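Local coordinates for protein EDTA monooxygenase (EDTA-degrading bacterium BNC1, PDB 5DQP) that probably uses reduced FMN and molecular oxygen to oxidise EDTA, as a TIM-barrel monooxygenase of the bacterial luciferase type that takes part in EDTA degradation, at residues A[280-283]-A[284-288]; A[352-355]-A[356-360]; A[385-388]-A[389-392]. All coordinates share one frame; numbering follows the deposited sequence.

Interaction 1: residues A[280-283]-A[284-288]; sequences RLVA and EYEAG
Arg280 and Glu284 form the charged contact of this helical turn, a salt bridge between residues four apart on an exposed side of the helix. Arg280 NE lies 3.0 Å from Glu284 OE2, but the oxygen sits over one face of the guanidinium and no N-H points at it, so the attraction is one of charge alone. The two side chains meet at a slant, with guanidinium and carboxylate planes 51° apart. Arg280 sends CG away from its own backbone N (chi1 -180°) and then bends at chi3 (88°), which swings the guanidinium over to the carboxylate; a long, weak ion pair with Glu277 adds a second acid near NE.

The backbone bonds are those of a regular alpha helix, each amide reaching the carbonyl four residues back. Glu284 N to Arg280 O is 3.0 Å, and Ala287 N to Ala283 O is 2.7 Å. This is the C-terminal end of helix 275-287, which follows strand 262-271 of the TIM barrel; beyond it Gly288 N makes a weak bond to Glu284 O as well as one to Tyr285 O at 3.0 Å.

Van der Waals contacts are lighter. Val282 CG1 rests 4.0 Å from Glu286 CG, the two side chains running side by side in the same direction, while Leu281 CD2 comes to 3.9 Å from Glu284 OE1 and lies at the edge of the Arg280 guanidinium, in its plane. Leu281 and Val282 also pack on Leu270 of strand 262-271. Tyr285 leads away from the turn, and its OH probably hydrogen-bonds to Arg356 NE.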
loop_
_atom_site.group_PDB
_atom_site.type_symbol
_atom_site.label_atom_id
_atom_site.label_comp_id
_atom_site.label_asym_id
_atom_site.label_seq_id
_atom_site.Cartn_x
_atom_site.Cartn_y
_atom_site.Cartn_z
ATOM N N ARG A 280 36.750 -13.461 9.833
ATOM C CA ARG A 280 35.870 -14.610 9.678
ATOM C C ARG A 280 34.674 -14.277 8.798
ATOM O O ARG A 280 34.331 -15.046 7.893
ATOM C CB ARG A 280 35.385 -15.121 11.038
ATOM C CG ARG A 280 34.456 -16.334 10.881
ATOM C CD ARG A 280 33.685 -16.680 12.136
ATOM N NE ARG A 280 32.416 -15.955 12.215
ATOM C CZ ARG A 280 31.350 -16.373 12.896
ATOM N NH1 ARG A 280 31.386 -17.527 13.560
ATOM N NH2 ARG A 280 30.240 -15.639 12.909
ATOM N N LEU A 281 33.997 -13.151 9.064
ATOM C CA LEU A 281 32.827 -12.805 8.256
ATOM C C LEU A 281 33.214 -12.633 6.795
ATOM O O LEU A 281 32.458 -13.017 5.895
ATOM C CB LEU A 281 32.150 -11.530 8.786
ATOM C CG LEU A 281 31.686 -11.540 10.260
ATOM C CD1 LEU A 281 31.120 -10.194 10.684
ATOM C CD2 LEU A 281 30.677 -12.640 10.537
ATOM N N VAL A 282 34.386 -12.048 6.532
ATOM C CA VAL A 282 34.790 -11.869 5.143
ATOM C C VAL A 282 35.015 -13.226 4.489
ATOM O O VAL A 282 34.703 -13.422 3.310
ATOM C CB VAL A 282 36.046 -10.990 5.035
ATOM C CG1 VAL A 282 36.586 -11.052 3.594
ATOM C CG2 VAL A 282 35.747 -9.576 5.425
ATOM N N ALA A 283 35.559 -14.183 5.246
ATOM C CA ALA A 283 35.758 -15.519 4.697
ATOM C C ALA A 283 34.421 -16.166 4.365
ATOM O O ALA A 283 34.257 -16.732 3.281
ATOM C CB ALA A 283 36.573 -16.374 5.668
ATOM N N GLU A 284 33.439 -16.052 5.265
ATOM C CA GLU A 284 32.106 -16.576 4.983
ATOM C C GLU A 284 31.522 -15.947 3.725
ATOM O O GLU A 284 30.979 -16.640 2.857
ATOM C CB GLU A 284 31.175 -16.317 6.166
ATOM C CG GLU A 284 31.500 -17.079 7.429
ATOM C CD GLU A 284 30.715 -16.550 8.630
ATOM O OE1 GLU A 284 29.764 -15.747 8.435
ATOM O OE2 GLU A 284 31.064 -16.927 9.771
ATOM N N TYR A 285 31.583 -14.622 3.631
ATOM C CA TYR A 285 31.033 -13.949 2.460
ATOM C C TYR A 285 31.742 -14.404 1.189
ATOM O O TYR A 285 31.095 -14.680 0.172
ATOM C CB TYR A 285 31.143 -12.439 2.645
ATOM C CG TYR A 285 30.978 -11.640 1.383
ATOM C CD1 TYR A 285 29.725 -11.390 0.863
ATOM C CD2 TYR A 285 32.077 -11.114 0.727
ATOM C CE1 TYR A 285 29.571 -10.645 -0.292
ATOM C CE2 TYR A 285 31.933 -10.366 -0.415
ATOM C CZ TYR A 285 30.673 -10.140 -0.920
ATOM O OH TYR A 285 30.523 -9.403 -2.057
ATOM N N GLU A 286 33.071 -14.501 1.231
ATOM C CA GLU A 286 33.808 -14.914 0.042
ATOM C C GLU A 286 33.547 -16.380 -0.290
ATOM O O GLU A 286 33.432 -16.745 -1.465
ATOM C CB GLU A 286 35.298 -14.639 0.231
ATOM C CG GLU A 286 35.597 -13.141 0.363
ATOM C CD GLU A 286 36.538 -12.608 -0.710
ATOM O OE1 GLU A 286 36.797 -13.324 -1.703
ATOM O OE2 GLU A 286 37.021 -11.461 -0.553
ATOM N N ALA A 287 33.423 -17.231 0.730
ATOM C CA ALA A 287 33.035 -18.615 0.492
ATOM C C ALA A 287 31.662 -18.728 -0.166
ATOM O O ALA A 287 31.315 -19.807 -0.657
ATOM C CB ALA A 287 33.074 -19.399 1.803
ATOM N N GLY A 288 30.884 -17.650 -0.206
ATOM C CA GLY A 288 29.642 -17.617 -0.948
ATOM C C GLY A 288 29.763 -17.039 -2.339
ATOM O O GLY A 288 28.736 -16.789 -2.983
#

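Interaction 2: residues A[352-355]-A[356-360]; sequences ALRM and RLIAG
Leu353 swings CG anti to its backbone N (chi1 -173°), while Leu357 holds its CG between backbone N and carbonyl carbon (chi1 48°), and the two leucines meet at a slant with Leu353 CD1 3.5 Å from Leu357 CD1. The other methyl of Leu353, CD2, reaches forward to the CB of Ala359 at 4.0 Å, so one leucine touches both the loop and the strand beyond it. With only an alanine here both methyl contacts go, and Leu357 CD1 and Ala359 CB would probably face a gap between helix and strand.

The backbone turns on a single acceptor. Leu353 O takes Leu357 N at 2.9 Å, nearly straight at the hydrogen, and also Arg356 N at 2.8 Å, which comes from above the carbonyl plane with a bent N-H...O angle of 134°. Two donors thus grip the carbonyl where helix 348-354 gives way to an extended chain. Leu357 O lies 3.4 Å from Arg354 CA in a CA-H...O contact.

On the other flank Arg354 runs alongside Ile358, its CD 3.6 Å from Ile358 CD1. The guanidinium beyond is anchored elsewhere, by a salt bridge to Glu344 and hydrogen bonds to the carbonyls of Leu234 and Gly235. In the TIM barrel this is the step from helix 348-354 into strand 358-360, which pairs in parallel with strand 262-271 through Ile358 and Gly360; helix 275-287 packs against Leu353, Leu357 and Ala359, and helix 362-374 against Arg354 and Ile358.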
loop_
_atom_site.group_PDB
_atom_site.type_symbol
_atom_site.label_atom_id
_atom_site.label_comp_id
_atom_site.label_asym_id
_atom_site.label_seq_id
_atom_site.Cartn_x
_atom_site.Cartn_y
_atom_site.Cartn_z
ATOM N N ALA A 352 39.163 -5.138 -4.212
ATOM C CA ALA A 352 38.159 -6.134 -4.594
ATOM C C ALA A 352 37.009 -6.207 -3.600
ATOM O O ALA A 352 35.853 -6.434 -3.982
ATOM C CB ALA A 352 38.798 -7.518 -4.711
ATOM N N LEU A 353 37.321 -6.083 -2.313
ATOM C CA LEU A 353 36.320 -6.131 -1.254
ATOM C C LEU A 353 35.613 -4.782 -1.110
ATOM O O LEU A 353 34.380 -4.716 -1.085
ATOM C CB LEU A 353 36.999 -6.548 0.062
ATOM C CG LEU A 353 36.086 -6.809 1.261
ATOM C CD1 LEU A 353 35.179 -7.984 0.941
ATOM C CD2 LEU A 353 36.890 -7.063 2.536
ATOM N N ARG A 354 36.392 -3.696 -1.066
ATOM C CA ARG A 354 35.867 -2.352 -0.820
ATOM C C ARG A 354 34.811 -1.946 -1.841
ATOM O O ARG A 354 33.911 -1.159 -1.521
ATOM C CB ARG A 354 37.039 -1.362 -0.823
ATOM C CG ARG A 354 36.696 0.077 -1.137
ATOM C CD ARG A 354 35.887 0.750 -0.016
ATOM N NE ARG A 354 35.792 2.194 -0.249
ATOM C CZ ARG A 354 34.826 2.764 -0.967
ATOM N NH1 ARG A 354 33.868 2.003 -1.503
ATOM N NH2 ARG A 354 34.802 4.080 -1.140
ATOM N N MET A 355 34.898 -2.463 -3.069
ATOM C CA MET A 355 33.913 -2.117 -4.084
ATOM C C MET A 355 32.584 -2.818 -3.830
ATOM O O MET A 355 31.531 -2.302 -4.215
ATOM C CB MET A 355 34.432 -2.464 -5.486
ATOM C CG MET A 355 35.641 -1.649 -5.942
ATOM S SD MET A 355 35.424 0.131 -5.669
ATOM C CE MET A 355 34.241 0.575 -6.934
ATOM N N ARG A 356 32.612 -3.968 -3.171
ATOM C CA ARG A 356 31.410 -4.718 -2.831
ATOM C C ARG A 356 30.798 -4.285 -1.494
ATOM O O ARG A 356 29.585 -4.066 -1.410
ATOM C CB ARG A 356 31.740 -6.211 -2.812
ATOM C CG ARG A 356 32.462 -6.713 -4.072
ATOM C CD ARG A 356 32.980 -8.147 -3.881
ATOM N NE ARG A 356 31.925 -9.142 -4.056
ATOM C CZ ARG A 356 31.693 -9.800 -5.190
ATOM N NH1 ARG A 356 32.451 -9.593 -6.264
ATOM N NH2 ARG A 356 30.702 -10.674 -5.248
ATOM N N LEU A 357 31.611 -4.142 -0.444
ATOM C CA LEU A 357 31.075 -3.818 0.873
ATOM C C LEU A 357 32.127 -3.098 1.717
ATOM O O LEU A 357 33.274 -2.926 1.313
ATOM C CB LEU A 357 30.557 -5.084 1.563
ATOM C CG LEU A 357 31.478 -6.303 1.566
ATOM C CD1 LEU A 357 32.658 -6.041 2.461
ATOM C CD2 LEU A 357 30.750 -7.585 2.018
ATOM N N ILE A 358 31.712 -2.646 2.892
ATOM C CA ILE A 358 32.583 -1.961 3.831
ATOM C C ILE A 358 32.741 -2.890 5.034
ATOM O O ILE A 358 31.867 -2.965 5.902
ATOM C CB ILE A 358 32.028 -0.590 4.244
ATOM C CG1 ILE A 358 31.842 0.351 3.036
ATOM C CG2 ILE A 358 32.963 0.047 5.262
ATOM C CD1 ILE A 358 33.159 0.805 2.396
ATOM N N ALA A 359 33.840 -3.625 5.086
ATOM C CA ALA A 359 34.096 -4.523 6.199
ATOM C C ALA A 359 34.959 -3.816 7.235
ATOM O O ALA A 359 35.888 -3.089 6.881
ATOM C CB ALA A 359 34.782 -5.797 5.709
ATOM N N GLY A 360 34.644 -4.017 8.512
ATOM C CA GLY A 360 35.431 -3.394 9.565
ATOM C C GLY A 360 34.785 -3.583 10.920
ATOM O O GLY A 360 33.698 -4.152 11.037
#

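Interaction 3: residues A[385-388]-A[389-392]; sequences APLL and PDAL
Ala391 fits its methyl beneath the loop 385-388 where that loop leaves barrel strand 380-383 and turns into helix 390-405, a strand-to-helix connection of the TIM barrel. The tight part lies here: Ala391 CB meets Pro386 CD at 3.7 Å and Ala385 CB at 4.0 Å, and Ala385 CB in turn borders Leu392 CB. Farther along, Leu388 CD2 reaches Leu392 CB at 3.8 Å, the two leucine side chains meeting at a slant. The peptide bond between Leu388 and Pro389 is cis, which reverses the chain sharply just before the helix, and the Pro389 ring lies on Arg40, Ser41 and Ile44 of helix 35-47. A backbone bond ties the turn together, Ala391 N to Leu387 O at 2.8 Å.

The looser side is polar and partly exposed. Leu387, its CG anti to the backbone N (chi1 175°), runs beside Asp390 in the same direction, and its CD2 lies 3.8 Å from Asp390 CB. The carboxylate itself is taken up by a salt bridge from OD2 to Arg26. Its other oxygen shares a water with the turn: the water gives one hydrogen to Leu388 O at 3.0 Å and the other to Asp390 OD1 at 3.2 Å.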
loop_
_atom_site.group_PDB
_atom_site.type_symbol
_atom_site.label_atom_id
_atom_site.label_comp_id
_atom_site.label_asym_id
_atom_site.label_seq_id
_atom_site.Cartn_x
_atom_site.Cartn_y
_atom_site.Cartn_z
ATOM N N ALA A 385 21.849 -3.604 5.042
ATOM C CA ALA A 385 22.366 -4.674 5.901
ATOM C C ALA A 385 22.467 -5.980 5.125
ATOM O O ALA A 385 21.518 -6.356 4.420
ATOM C CB ALA A 385 21.488 -4.848 7.138
ATOM N N PRO A 386 23.595 -6.699 5.220
ATOM C CA PRO A 386 23.716 -7.969 4.482
ATOM C C PRO A 386 22.746 -9.032 4.958
ATOM O O PRO A 386 22.335 -9.884 4.162
ATOM C CB PRO A 386 25.177 -8.390 4.731
ATOM C CG PRO A 386 25.584 -7.684 5.978
ATOM C CD PRO A 386 24.818 -6.370 5.973
ATOM N N LEU A 387 22.385 -9.019 6.232
ATOM C CA LEU A 387 21.409 -9.944 6.797
ATOM C C LEU A 387 20.458 -9.149 7.679
ATOM O O LEU A 387 20.914 -8.380 8.531
ATOM C CB LEU A 387 22.091 -11.044 7.627
ATOM C CG LEU A 387 21.139 -12.001 8.353
ATOM C CD1 LEU A 387 20.179 -12.690 7.366
ATOM C CD2 LEU A 387 21.934 -13.033 9.173
ATOM N N LEU A 388 19.150 -9.328 7.462
ATOM C CA LEU A 388 18.116 -8.730 8.321
ATOM C C LEU A 388 17.431 -9.805 9.162
ATOM O O LEU A 388 17.151 -10.895 8.665
ATOM C CB LEU A 388 17.077 -7.964 7.475
ATOM C CG LEU A 388 17.662 -6.683 6.855
ATOM C CD1 LEU A 388 16.771 -6.051 5.788
ATOM C CD2 LEU A 388 17.893 -5.704 7.997
ATOM N N PRO A 389 17.153 -9.504 10.443
ATOM C CA PRO A 389 17.504 -8.265 11.142
ATOM C C PRO A 389 18.923 -8.228 11.709
ATOM O O PRO A 389 19.358 -7.147 12.133
ATOM C CB PRO A 389 16.483 -8.216 12.289
ATOM C CG PRO A 389 16.136 -9.611 12.539
ATOM C CD PRO A 389 16.139 -10.278 11.183
ATOM N N ASP A 390 19.615 -9.379 11.693
ATOM C CA ASP A 390 20.806 -9.574 12.523
ATOM C C ASP A 390 21.839 -8.475 12.313
ATOM O O ASP A 390 22.374 -7.933 13.285
ATOM C CB ASP A 390 21.442 -10.954 12.259
ATOM C CG ASP A 390 20.518 -12.136 12.654
ATOM O OD1 ASP A 390 19.284 -12.011 12.500
ATOM O OD2 ASP A 390 21.017 -13.202 13.097
ATOM N N ALA A 391 22.158 -8.145 11.048
ATOM C CA ALA A 391 23.238 -7.181 10.802
ATOM C C ALA A 391 22.796 -5.756 11.074
ATOM O O ALA A 391 23.618 -4.915 11.452
ATOM C CB ALA A 391 23.778 -7.280 9.378
ATOM N N LEU A 392 21.509 -5.455 10.918
ATOM C CA LEU A 392 21.073 -4.133 11.333
ATOM C C LEU A 392 21.123 -4.018 12.845
ATOM O O LEU A 392 21.424 -2.950 13.378
ATOM C CB LEU A 392 19.675 -3.835 10.799
ATOM C CG LEU A 392 19.090 -2.449 11.030
ATOM C CD1 LEU A 392 20.016 -1.418 10.392
ATOM C CD2 LEU A 392 17.698 -2.430 10.394
HETATM O O HOH W 1 18.087 -13.416 9.942
#

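Overall arrangement
Interactions 1 and 2 touch although more than sixty residues separate them in the chain. Tyr285 OH and Arg356 NE are 2.5 Å apart, a probable hydrogen bond, and Val282 CG2 packs on Ala359 CB at 3.9 Å and on Leu353 CD2 at 4.0 Å, so the helix of interaction 1 lies against the helix-to-strand step of interaction 2. Interaction 3 stands apart: its centre is about 15 Å from that of interaction 1 and 16 Å from that of interaction 2, with nearest atoms about 7 and 6 Å away. Leu18 bridges part of this separation, touching both Tyr285 and Pro386. All three lie away from the predicted FMN-binding residues.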